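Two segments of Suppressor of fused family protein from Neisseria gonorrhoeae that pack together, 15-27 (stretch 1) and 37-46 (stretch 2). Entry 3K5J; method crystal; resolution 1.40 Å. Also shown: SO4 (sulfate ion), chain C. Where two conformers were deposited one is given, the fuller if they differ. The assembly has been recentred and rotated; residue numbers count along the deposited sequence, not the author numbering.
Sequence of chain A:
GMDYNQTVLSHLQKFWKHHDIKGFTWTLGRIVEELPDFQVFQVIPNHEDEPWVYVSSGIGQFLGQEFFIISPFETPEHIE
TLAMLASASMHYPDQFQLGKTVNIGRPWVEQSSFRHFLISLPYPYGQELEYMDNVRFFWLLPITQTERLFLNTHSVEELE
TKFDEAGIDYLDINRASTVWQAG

Stretch 1 15-27: FWKHHDIKGFTWT
Stretch 2 37-46: DFQVFQVIPN

The two stretches pair as antiparallel beta strands, a backbone ladder extended at both ends by side-chain and water-mediated contacts that together bury 895 Å², both sides summed. Strands 21-24 and 39-43 run at 159° between their N-to-C directions, 4.6 Å apart at closest approach, with phi near -90 to -131° and psi 116 to 162°.

Register follows from alternating CA-CA distances: Ile-21 CA to Val-43 CA and Gly-23 CA to Phe-41 CA, both 4.5 Å, mark non-hydrogen-bonded pairs; Lys-22 CA to Gln-42 CA (5.1 Å) and Phe-24 CA to Val-40 CA (5.3 Å) mark hydrogen-bonded ones. Lys-22 N donates to Gln-42 O (2.9 Å) and Gln-42 N to Lys-22 O (2.8 Å); Phe-24 N reaches Val-40 O at 2.9 Å, whereas the return bond, Val-40 N to Phe-24 O, is weak at 3.4 Å. Gln-39 NE2 also donates to Phe-24 O (3.1 Å). Just past the Ile-21/Val-43 pair, Ile-44 N donates to Asp-20 O (3.0 Å).

On one face, Ile-21 (chi1 m, chi2 t) sets CG2 3.9 Å from Phe-41 CB. Apolar, branched Val-43 (t; 87 Å² covered) suits its buried site: CG1 lies over the five-membered ring of Trp-16 (m), and CG2 is 3.7 Å from Trp-16 CE3 and 4.2 Å from Ile-21 CG1. Gly-23 leaves room here; an ideal CB would sit 3.1 Å from Phe-41 CE1. The other face carries Phe-24 (m; 74 Å² covered), whose CE2 meets Gln-42 CB at 3.8 Å; the extended Lys-22 (all t) leads its end away.

Beyond the strand, Trp-26 (m) places CH2 3.8 Å from Val-40 CG2 and CZ3 3.6 Å from Phe-38 CD2 (chi1 t). Water 2 accepts from Trp-26 N and donates to Phe-38 O.

At the other end, a type I turn, Trp-16 to His-19, presents His-18 O to Asn-46 ND2 (2.9 Å; Asn-46 chi1 m). Water 1 joins Asp-20 N, Ile-44 O and Asn-46 OD1.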

ATOM      1  N   PHE A  15     -13.537   7.512  -7.278  1.00 15.79           N
ATOM      2  CA  PHE A  15     -12.435   7.252  -8.191  1.00 14.87           C
ATOM      3  C   PHE A  15     -12.734   6.020  -9.056  1.00 15.62           C
ATOM      4  O   PHE A  15     -12.522   6.032 -10.260  1.00 19.28           O
ATOM      5  CB  PHE A  15     -11.109   7.114  -7.417  1.00 15.11           C
ATOM      6  CG  PHE A  15      -9.940   6.935  -8.333  1.00 15.78           C
ATOM      7  CD1 PHE A  15      -9.513   7.989  -9.082  1.00 18.16           C
ATOM      8  CD2 PHE A  15      -9.343   5.722  -8.512  1.00 20.29           C
ATOM      9  CE1 PHE A  15      -8.518   7.829  -9.990  1.00 17.79           C
ATOM     10  CE2 PHE A  15      -8.323   5.572  -9.425  1.00 19.93           C
ATOM     11  CZ  PHE A  15      -7.922   6.657 -10.154  1.00 16.28           C
ATOM     12  N   TRP A  16     -13.252   4.967  -8.417  1.00 17.09           N
ATOM     13  CA  TRP A  16     -13.682   3.751  -9.104  1.00 17.64           C
ATOM     14  C   TRP A  16     -15.217   3.636  -9.122  1.00 16.82           C
ATOM     15  O   TRP A  16     -15.799   2.739  -8.500  1.00 17.40           O
ATOM     16  CB  TRP A  16     -13.057   2.532  -8.480  1.00 18.97           C
ATOM     17  CG  TRP A  16     -11.569   2.406  -8.666  1.00 20.24           C
ATOM     18  CD1 TRP A  16     -10.934   2.063  -9.816  1.00 25.69           C
ATOM     19  CD2 TRP A  16     -10.546   2.558  -7.671  1.00 17.45           C
ATOM     20  NE1 TRP A  16      -9.580   2.013  -9.608  1.00 21.61           N
ATOM     21  CE2 TRP A  16      -9.317   2.289  -8.295  1.00 17.03           C
ATOM     22  CE3 TRP A  16     -10.544   2.908  -6.336  1.00 15.09           C
ATOM     23  CZ2 TRP A  16      -8.114   2.385  -7.625  1.00 18.99           C
ATOM     24  CZ3 TRP A  16      -9.308   2.995  -5.657  1.00 15.41           C
ATOM     25  CH2 TRP A  16      -8.141   2.707  -6.298  1.00 18.26           C
ATOM     26  N   LYS A  17     -15.854   4.516  -9.913  1.00 19.57           N
ATOM     27  CA  LYS A  17     -17.307   4.681  -9.937  0.50 21.48           C
ATOM     28  C   LYS A  17     -18.038   3.381 -10.274  1.00 21.19           C
ATOM     29  O   LYS A  17     -19.170   3.136  -9.766  1.00 24.31           O
ATOM     30  CB  LYS A  17     -17.693   5.808 -10.924  0.50 24.16           C
ATOM     31  CG  LYS A  17     -19.202   6.029 -11.102  0.50 27.51           C
ATOM     32  N   HIS A  18     -17.413   2.550 -11.105  1.00 20.63           N
ATOM     33  CA  HIS A  18     -18.091   1.328 -11.566  1.00 22.34           C
ATOM     34  C   HIS A  18     -17.545   0.051 -11.000  1.00 23.15           C
ATOM     35  O   HIS A  18     -17.703  -1.011 -11.592  1.00 26.50           O
ATOM     36  CB  HIS A  18     -18.100   1.331 -13.108  1.00 24.11           C
ATOM     37  CG  HIS A  18     -18.815   2.510 -13.649  1.00 29.26           C
ATOM     38  ND1 HIS A  18     -20.173   2.663 -13.478  1.00 30.59           N
ATOM     39  CD2 HIS A  18     -18.370   3.652 -14.222  1.00 33.85           C
ATOM     40  CE1 HIS A  18     -20.545   3.823 -13.980  1.00 33.03           C
ATOM     41  NE2 HIS A  18     -19.472   4.449 -14.433  1.00 30.45           N
ATOM     42  N   HIS A  19     -16.896   0.136  -9.824  1.00 19.84           N
ATOM     43  CA  HIS A  19     -16.412  -1.056  -9.141  1.00 18.57           C
ATOM     44  C   HIS A  19     -17.095  -1.214  -7.795  1.00 19.33           C
ATOM     45  O   HIS A  19     -17.420  -0.207  -7.140  1.00 21.33           O
ATOM     46  CB  HIS A  19     -14.881  -0.975  -8.930  1.00 18.53           C
ATOM     47  CG  HIS A  19     -14.093  -1.169 -10.190  1.00 19.62           C
ATOM     48  ND1 HIS A  19     -14.030  -0.213 -11.188  1.00 23.11           N
ATOM     49  CD2 HIS A  19     -13.372  -2.226 -10.632  1.00 20.45           C
ATOM     50  CE1 HIS A  19     -13.278  -0.668 -12.175  1.00 21.24           C
ATOM     51  NE2 HIS A  19     -12.884  -1.889 -11.873  1.00 23.34           N
ATOM     52  N   ASP A  20     -17.317  -2.464  -7.395  1.00 17.91           N
ATOM     53  CA  ASP A  20     -17.776  -2.794  -6.059  1.00 17.55           C
ATOM     54  C   ASP A  20     -16.562  -2.689  -5.103  1.00 17.20           C
ATOM     55  O   ASP A  20     -15.445  -3.052  -5.469  1.00 17.70           O
ATOM     56  CB  ASP A  20     -18.368  -4.197  -6.014  1.00 20.34           C
ATOM     57  CG  ASP A  20     -19.625  -4.317  -6.889  1.00 29.72           C
ATOM     58  OD1 ASP A  20     -20.451  -3.365  -6.888  1.00 37.13           O
ATOM     59  OD2 ASP A  20     -19.759  -5.358  -7.569  1.00 38.61           O
ATOM     60  N   ILE A  21     -16.833  -2.205  -3.899  1.00 15.05           N
ATOM     61  CA  ILE A  21     -15.855  -2.035  -2.849  1.00 15.16           C
ATOM     62  C   ILE A  21     -16.405  -2.646  -1.571  1.00 15.69           C
ATOM     63  O   ILE A  21     -17.546  -2.355  -1.151  1.00 19.58           O
ATOM     64  CB  ILE A  21     -15.502  -0.552  -2.634  1.00 15.34           C
ATOM     65  CG1 ILE A  21     -15.044   0.101  -3.939  1.00 15.27           C
ATOM     66  CG2 ILE A  21     -14.473  -0.400  -1.435  1.00 14.95           C
ATOM     67  CD1 ILE A  21     -14.717   1.603  -3.847  1.00 16.82           C
ATOM     68  N   LYS A  22     -15.620  -3.523  -0.959  1.00 14.64           N
ATOM     69  CA  LYS A  22     -15.971  -4.220   0.278  0.50 15.58           C
ATOM     70  C   LYS A  22     -15.144  -3.657   1.424  1.00 14.63           C
ATOM     71  O   LYS A  22     -13.952  -3.434   1.271  1.00 16.59           O
ATOM     72  CB  LYS A  22     -15.688  -5.738   0.182  0.50 16.49           C
ATOM     73  CG  LYS A  22     -15.983  -6.544   1.479  0.50 16.62           C
ATOM     74  CD  LYS A  22     -15.856  -8.063   1.304  0.50 18.01           C
ATOM     75  CE  LYS A  22     -16.342  -8.830   2.523  0.50 19.82           C
ATOM     76  NZ  LYS A  22     -16.276 -10.305   2.340  0.50 21.07           N
ATOM     77  N   GLY A  23     -15.763  -3.467   2.575  1.00 13.92           N
ATOM     78  CA  GLY A  23     -15.093  -3.013   3.775  1.00 12.96           C
ATOM     79  C   GLY A  23     -14.944  -4.116   4.779  1.00 13.36           C
ATOM     80  O   GLY A  23     -15.839  -4.964   4.945  1.00 16.88           O
ATOM     81  N   PHE A  24     -13.815  -4.066   5.483  1.00 13.82           N
ATOM     82  CA  PHE A  24     -13.427  -5.017   6.535  1.00 12.84           C
ATOM     83  C   PHE A  24     -13.191  -4.258   7.826  1.00 12.36           C
ATOM     84  O   PHE A  24     -12.755  -3.086   7.835  1.00 13.19           O
ATOM     85  CB  PHE A  24     -12.164  -5.749   6.151  1.00 12.76           C
ATOM     86  CG  PHE A  24     -12.315  -6.565   4.898  1.00 14.99           C
ATOM     87  CD1 PHE A  24     -12.839  -7.847   4.981  1.00 21.05           C
ATOM     88  CD2 PHE A  24     -12.002  -6.073   3.678  1.00 19.35           C
ATOM     89  CE1 PHE A  24     -12.980  -8.613   3.847  1.00 21.93           C
ATOM     90  CE2 PHE A  24     -12.160  -6.867   2.525  1.00 22.90           C
ATOM     91  CZ  PHE A  24     -12.656  -8.095   2.629  1.00 20.13           C
ATOM     92  N   THR A  25     -13.493  -4.930   8.932  1.00 13.21           N
ATOM     93  CA  THR A  25     -13.342  -4.411  10.274  1.00 12.42           C
ATOM     94  C   THR A  25     -12.773  -5.469  11.220  1.00 15.09           C
ATOM     95  O   THR A  25     -12.679  -6.651  10.862  1.00 15.32           O
ATOM     96  CB  THR A  25     -14.726  -3.945  10.845  1.00 14.17           C
ATOM     97  OG1 THR A  25     -15.555  -5.091  10.988  1.00 14.94           O
ATOM     98  CG2 THR A  25     -15.433  -2.888   9.976  1.00 14.63           C
ATOM     99  N   TRP A  26     -12.373  -5.028  12.411  1.00 13.63           N
ATOM    100  CA  TRP A  26     -11.897  -5.926  13.473  1.00 14.40           C
ATOM    101  C   TRP A  26     -12.739  -5.758  14.729  1.00 15.49           C
ATOM    102  O   TRP A  26     -13.085  -4.646  15.130  1.00 16.45           O
ATOM    103  CB  TRP A  26     -10.445  -5.653  13.840  1.00 14.00           C
ATOM    104  CG  TRP A  26      -9.462  -6.132  12.817  1.00 13.70           C
ATOM    105  CD1 TRP A  26      -8.678  -7.246  12.921  1.00 16.70           C
ATOM    106  CD2 TRP A  26      -9.094  -5.508  11.557  1.00 13.18           C
ATOM    107  NE1 TRP A  26      -7.875  -7.366  11.801  1.00 15.52           N
ATOM    108  CE2 TRP A  26      -8.124  -6.329  10.945  1.00 13.74           C
ATOM    109  CE3 TRP A  26      -9.514  -4.367  10.869  1.00 13.61           C
ATOM    110  CZ2 TRP A  26      -7.537  -6.009   9.724  1.00 14.00           C
ATOM    111  CZ3 TRP A  26      -8.961  -4.087   9.635  1.00 14.35           C
ATOM    112  CH2 TRP A  26      -8.001  -4.935   9.067  1.00 14.92           C
ATOM    113  N   THR A  27     -13.054  -6.873  15.365  1.00 15.73           N
ATOM    114  CA  THR A  27     -13.647  -6.860  16.701  1.00 16.73           C
ATOM    115  C   THR A  27     -12.692  -7.484  17.741  1.00 16.92           C
ATOM    116  O   THR A  27     -12.942  -7.391  18.922  1.00 21.15           O
ATOM    117  CB  THR A  27     -15.025  -7.549  16.726  1.00 19.59           C
ATOM    118  OG1 THR A  27     -14.882  -8.911  16.311  1.00 23.99           O
ATOM    119  CG2 THR A  27     -16.046  -6.838  15.835  1.00 20.66           C
ATOM    120  N   ASP A  37     -11.540   1.335  15.195  1.00 12.63           N
ATOM    121  CA  ASP A  37     -12.343   1.558  13.981  1.00 12.87           C
ATOM    122  C   ASP A  37     -11.565   1.471  12.666  1.00 10.50           C
ATOM    123  O   ASP A  37     -12.156   1.665  11.605  1.00 11.58           O
ATOM    124  CB  ASP A  37     -13.126   2.879  13.985  1.00 13.97           C
ATOM    125  CG  ASP A  37     -13.960   3.042  15.202  1.00 16.98           C
ATOM    126  OD1 ASP A  37     -14.698   2.095  15.525  1.00 16.65           O
ATOM    127  OD2 ASP A  37     -13.862   4.145  15.849  1.00 21.88           O
ATOM    128  N   PHE A  38     -10.295   1.089  12.719  1.00 11.49           N
ATOM    129  CA  PHE A  38      -9.517   0.935  11.490  1.00 11.27           C
ATOM    130  C   PHE A  38     -10.210  -0.019  10.543  1.00 10.83           C
ATOM    131  O   PHE A  38     -10.714  -1.078  10.937  1.00 12.08           O
ATOM    132  CB  PHE A  38      -8.116   0.390  11.816  1.00 11.57           C
ATOM    133  CG  PHE A  38      -7.249   0.149  10.605  1.00 10.91           C
ATOM    134  CD1 PHE A  38      -6.642   1.198   9.938  1.00 12.56           C
ATOM    135  CD2 PHE A  38      -6.992  -1.148  10.189  1.00 10.71           C
ATOM    136  CE1 PHE A  38      -5.856   0.976   8.854  1.00 12.15           C
ATOM    137  CE2 PHE A  38      -6.152  -1.379   9.119  1.00 12.48           C
ATOM    138  CZ  PHE A  38      -5.599  -0.315   8.431  1.00 13.52           C
ATOM    139  N   GLN A  39     -10.200   0.333   9.254  1.00 10.66           N
ATOM    140  CA  GLN A  39     -10.739  -0.528   8.214  1.00 10.17           C
ATOM    141  C   GLN A  39      -9.728  -0.770   7.094  1.00 10.72           C
ATOM    142  O   GLN A  39      -8.761  -0.038   6.921  1.00 11.97           O
ATOM    143  CB  GLN A  39     -12.009   0.034   7.559  1.00 11.82           C
ATOM    144  CG  GLN A  39     -13.194   0.098   8.488  1.00 12.57           C
ATOM    145  CD  GLN A  39     -14.525   0.184   7.770  1.00 11.62           C
ATOM    146  OE1 GLN A  39     -15.142   1.238   7.727  1.00 12.83           O
ATOM    147  NE2 GLN A  39     -14.925  -0.925   7.126  1.00 13.20           N
ATOM    148  N   VAL A  40      -9.990  -1.826   6.324  1.00 11.52           N
ATOM    149  CA  VAL A  40      -9.387  -1.993   4.999  1.00 10.58           C
ATOM    150  C   VAL A  40     -10.549  -2.061   4.014  1.00 10.91           C
ATOM    151  O   VAL A  40     -11.556  -2.730   4.276  1.00 12.04           O
ATOM    152  CB  VAL A  40      -8.495  -3.261   4.915  1.00 11.45           C
ATOM    153  CG1 VAL A  40      -8.083  -3.617   3.471  1.00 12.16           C
ATOM    154  CG2 VAL A  40      -7.255  -3.035   5.822  1.00 12.75           C
ATOM    155  N   PHE A  41     -10.390  -1.388   2.900  1.00 10.43           N
ATOM    156  CA  PHE A  41     -11.336  -1.462   1.772  1.00 11.65           C
ATOM    157  C   PHE A  41     -10.697  -2.215   0.626  1.00 11.43           C
ATOM    158  O   PHE A  41      -9.527  -2.028   0.350  1.00 12.50           O
ATOM    159  CB  PHE A  41     -11.762  -0.061   1.305  1.00 10.57           C
ATOM    160  CG  PHE A  41     -12.584   0.671   2.328  1.00 11.75           C
ATOM    161  CD1 PHE A  41     -13.866   0.230   2.626  1.00 11.73           C
ATOM    162  CD2 PHE A  41     -12.085   1.792   3.004  1.00 10.50           C
ATOM    163  CE1 PHE A  41     -14.625   0.897   3.583  1.00 13.80           C
ATOM    164  CE2 PHE A  41     -12.860   2.468   3.954  1.00 10.58           C
ATOM    165  CZ  PHE A  41     -14.108   2.022   4.266  1.00 11.45           C
ATOM    166  N   GLN A  42     -11.481  -3.087  -0.013  1.00 10.75           N
ATOM    167  CA  GLN A  42     -11.068  -3.912  -1.140  1.00 11.45           C
ATOM    168  C   GLN A  42     -11.864  -3.484  -2.375  1.00 11.93           C
ATOM    169  O   GLN A  42     -13.107  -3.630  -2.399  1.00 13.19           O
ATOM    170  CB  GLN A  42     -11.359  -5.364  -0.825  1.00 13.03           C
ATOM    171  CG  GLN A  42     -11.050  -6.363  -1.905  1.00 14.08           C
ATOM    172  CD  GLN A  42     -11.744  -7.671  -1.660  1.00 15.92           C
ATOM    173  OE1 GLN A  42     -12.984  -7.697  -1.534  1.00 21.26           O
ATOM    174  NE2 GLN A  42     -10.990  -8.761  -1.638  1.00 19.24           N
ATOM    175  N   VAL A  43     -11.162  -2.966  -3.377  1.00 12.06           N
ATOM    176  CA  VAL A  43     -11.752  -2.597  -4.641  1.00 11.80           C
ATOM    177  C   VAL A  43     -11.674  -3.861  -5.530  1.00 13.35           C
ATOM    178  O   VAL A  43     -10.575  -4.350  -5.823  1.00 13.88           O
ATOM    179  CB  VAL A  43     -11.052  -1.404  -5.303  1.00 13.43           C
ATOM    180  CG1 VAL A  43     -11.801  -0.967  -6.563  1.00 16.02           C
ATOM    181  CG2 VAL A  43     -10.878  -0.226  -4.307  1.00 13.32           C
ATOM    182  N   ILE A  44     -12.829  -4.370  -5.895  1.00 15.75           N
ATOM    183  CA  ILE A  44     -12.954  -5.651  -6.567  1.00 15.60           C
ATOM    184  C   ILE A  44     -12.901  -5.450  -8.074  1.00 15.98           C
ATOM    185  O   ILE A  44     -13.608  -4.596  -8.618  1.00 18.28           O
ATOM    186  CB  ILE A  44     -14.294  -6.295  -6.161  1.00 17.92           C
ATOM    187  CG1 ILE A  44     -14.298  -6.582  -4.659  1.00 18.79           C
ATOM    188  CG2 ILE A  44     -14.562  -7.603  -6.926  1.00 18.28           C
ATOM    189  CD1 ILE A  44     -15.717  -6.723  -4.051  1.00 21.42           C
ATOM    190  N   PRO A  45     -12.065  -6.251  -8.770  1.00 16.71           N
ATOM    191  CA  PRO A  45     -11.987  -6.119 -10.221  1.00 18.81           C
ATOM    192  C   PRO A  45     -13.323  -6.487 -10.886  1.00 18.16           C
ATOM    193  O   PRO A  45     -14.028  -7.397 -10.418  1.00 19.90           O
ATOM    194  CB  PRO A  45     -10.867  -7.101 -10.607  1.00 20.35           C
ATOM    195  CG  PRO A  45     -10.759  -8.053  -9.503  1.00 20.35           C
ATOM    196  CD  PRO A  45     -11.160  -7.282  -8.268  1.00 16.22           C
ATOM    197  N   ASN A  46     -13.584  -5.848 -12.004  1.00 21.00           N
ATOM    198  CA  ASN A  46     -14.724  -6.226 -12.848  1.00 21.51           C
ATOM    199  C   ASN A  46     -14.398  -7.346 -13.851  1.00 23.08           C
ATOM    200  O   ASN A  46     -15.317  -7.964 -14.370  1.00 26.70           O
ATOM    201  CB  ASN A  46     -15.196  -5.018 -13.605  1.00 22.67           C
ATOM    202  CG  ASN A  46     -15.947  -4.036 -12.743  1.00 21.45           C
ATOM    203  OD1 ASN A  46     -16.625  -4.452 -11.788  1.00 23.53           O
ATOM    204  ND2 ASN A  46     -15.867  -2.737 -13.094  1.00 25.61           N
TER
HETATM  205  S   SO4 C 184     -14.130   2.842 -13.056  1.00 30.14           S
HETATM  206  O1  SO4 C 184     -14.261   1.839 -14.128  1.00 37.88           O
HETATM  207  O2  SO4 C 184     -12.681   3.097 -12.831  1.00 40.02           O
HETATM  208  O3  SO4 C 184     -14.803   4.070 -13.507  1.00 39.47           O
HETATM  209  O4  SO4 C 184     -14.771   2.268 -11.894  1.00 25.43           O
HETATM  210  O   HOH W   1     -16.267  -4.632  -9.025  1.00 21.30           O
HETATM  211  O   HOH W   2     -12.158  -2.193  12.970  1.00 12.83           O
HETATM  212  O   HOH W   3     -11.806  -1.480  15.844  1.00 18.17           O